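Local coordinates for protein Bd0816 (Bdellovibrio bacteriovorus HD100, PDB 5CER) that probably acts as a serine-type D-Ala-D-Ala carboxypeptidase of the peptidase S13 family, at residues Thr329-Ile334 and Tyr342-Leu347. The protein carries 2 engineered substitutions. Residues are numbered along the deposited sequence; the frame is centred on the assembly and turned at random.
Sequences TLAGSI and YFAILL
Leu330 and Ile345 face each other as an antiparallel hydrogen-bonded pair, Leu330 N reaching Ile345 O at 2.9 Å and Ile345 N reaching Leu330 O at 2.8 Å. Two residues along, Gly332 and Phe343 repeat the exchange: Gly332 N to Phe343 O and Phe343 N to Gly332 O are both 3.0 Å. The last of these is bent at its acceptor, with Phe343 N standing 37° out of the Gly332 carbonyl plane. In the non-hydrogen-bonded pairs between and beside them, CA-H groups of Thr329, Ala331, Tyr342 and Ala344 point at the same four carbonyl oxygens.

Phe343 dominates the side-chain packing. Its CG sits between its own backbone N and carbonyl carbon (chi1 71°), which swings the ring across the neighbouring strand and over Gly332, whose N lies 3.6 Å above the ring plane, offset toward the rim. With no side chain at Gly332, where the chain turns a corner, the ring can lie directly against the backbone. Leu330 meets the ring with CG and CD2, CD2 coming to 3.5 Å from Phe343 CE1, while beyond the corner Ile334 CG2 comes to 3.8 Å from Phe343 CE2, the two side chains crossing at about a right angle. Ile369 of helix 356-375 packs on Leu330, Phe343 and Ile345 alike.

On the opposite face, Thr329 CG2 meets Leu346 CD2, Ala331 and Ala344 oppose their methyls, and Ser333 CB lies obliquely to the Tyr342 ring. Thr329 OG1 is hydrogen-bonded to Leu31 O, and helix 270-286 packs against Tyr342 and Ala344.

This is a beta hairpin at the centre of an antiparallel sheet with helices on both faces, as in the penicillin-binding, beta-lactamase-like fold of this clan.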
# COMPACT_ATOMS: atom_id res chain seq x y z
N THR A 329 -7.10 -9.93 0.03
CA THR A 329 -8.20 -9.41 -0.78
C THR A 329 -7.69 -8.49 -1.91
O THR A 329 -6.59 -7.94 -1.85
CB THR A 329 -9.21 -8.61 0.07
OG1 THR A 329 -8.59 -7.45 0.57
CG2 THR A 329 -9.79 -9.42 1.24
N LEU A 330 -8.52 -8.34 -2.94
CA LEU A 330 -8.24 -7.44 -4.05
C LEU A 330 -9.54 -6.94 -4.64
O LEU A 330 -10.48 -7.71 -4.80
CB LEU A 330 -7.44 -8.19 -5.12
CG LEU A 330 -6.79 -7.30 -6.20
CD1 LEU A 330 -5.53 -6.62 -5.68
CD2 LEU A 330 -6.42 -8.16 -7.40
N ALA A 331 -9.57 -5.67 -5.03
CA ALA A 331 -10.77 -5.08 -5.65
C ALA A 331 -10.40 -3.95 -6.62
O ALA A 331 -9.46 -3.20 -6.38
CB ALA A 331 -11.71 -4.58 -4.58
N GLY A 332 -11.13 -3.83 -7.73
CA GLY A 332 -10.82 -2.80 -8.70
C GLY A 332 -11.43 -3.11 -10.06
O GLY A 332 -12.57 -3.52 -10.13
N SER A 333 -10.68 -2.84 -11.13
CA SER A 333 -11.13 -3.20 -12.46
C SER A 333 -9.99 -3.69 -13.34
O SER A 333 -8.83 -3.35 -13.14
CB SER A 333 -11.82 -2.02 -13.14
OG SER A 333 -10.87 -1.05 -13.53
N ILE A 334 -10.35 -4.49 -14.33
CA ILE A 334 -9.40 -5.00 -15.32
C ILE A 334 -9.85 -4.44 -16.64
O ILE A 334 -11.07 -4.30 -16.91
CB ILE A 334 -9.37 -6.54 -15.34
CG1 ILE A 334 -10.76 -7.17 -15.53
CG2 ILE A 334 -8.73 -7.08 -14.05
CD1 ILE A 334 -10.73 -8.71 -15.67
N TYR A 342 -15.39 -4.52 -13.37
CA TYR A 342 -15.19 -4.45 -11.94
C TYR A 342 -15.04 -5.88 -11.38
O TYR A 342 -15.57 -6.82 -11.96
CB TYR A 342 -16.37 -3.81 -11.27
CG TYR A 342 -16.68 -2.43 -11.76
CD1 TYR A 342 -15.75 -1.38 -11.56
CD2 TYR A 342 -17.86 -2.15 -12.41
CE1 TYR A 342 -15.99 -0.12 -11.98
CE2 TYR A 342 -18.12 -0.87 -12.85
CZ TYR A 342 -17.18 0.13 -12.64
OH TYR A 342 -17.42 1.43 -13.06
N PHE A 343 -14.23 -6.04 -10.32
CA PHE A 343 -14.07 -7.30 -9.66
C PHE A 343 -13.80 -7.06 -8.19
O PHE A 343 -13.25 -6.02 -7.79
CB PHE A 343 -12.93 -8.12 -10.24
CG PHE A 343 -11.55 -7.55 -9.91
CD1 PHE A 343 -10.91 -7.88 -8.72
CD2 PHE A 343 -10.91 -6.68 -10.79
CE1 PHE A 343 -9.71 -7.29 -8.39
CE2 PHE A 343 -9.68 -6.14 -10.46
CZ PHE A 343 -9.08 -6.43 -9.26
N ALA A 344 -14.14 -8.07 -7.38
CA ALA A 344 -13.65 -8.18 -5.99
C ALA A 344 -13.34 -9.65 -5.71
O ALA A 344 -14.13 -10.53 -6.06
CB ALA A 344 -14.68 -7.62 -5.04
N ILE A 345 -12.19 -9.89 -5.08
CA ILE A 345 -11.73 -11.24 -4.74
C ILE A 345 -11.36 -11.27 -3.29
O ILE A 345 -10.53 -10.45 -2.82
CB ILE A 345 -10.50 -11.61 -5.56
CG1 ILE A 345 -10.85 -11.65 -7.06
CG2 ILE A 345 -9.98 -12.97 -5.15
CD1 ILE A 345 -9.63 -11.59 -7.96
N LEU A 346 -12.00 -12.15 -2.55
CA LEU A 346 -11.79 -12.24 -1.13
C LEU A 346 -11.32 -13.67 -0.80
O LEU A 346 -12.06 -14.63 -1.02
CB LEU A 346 -13.12 -11.89 -0.41
CG LEU A 346 -13.68 -10.46 -0.82
CD1 LEU A 346 -15.07 -10.11 -0.37
CD2 LEU A 346 -12.80 -9.47 -0.08
N LEU A 347 -10.13 -13.79 -0.23
CA LEU A 347 -9.59 -15.06 0.24
C LEU A 347 -9.40 -15.09 1.77
O LEU A 347 -9.14 -14.06 2.42
CB LEU A 347 -8.21 -15.34 -0.40
CG LEU A 347 -7.82 -15.52 -1.87
CD1 LEU A 347 -6.79 -16.59 -2.19
CD2 LEU A 347 -9.12 -15.82 -2.51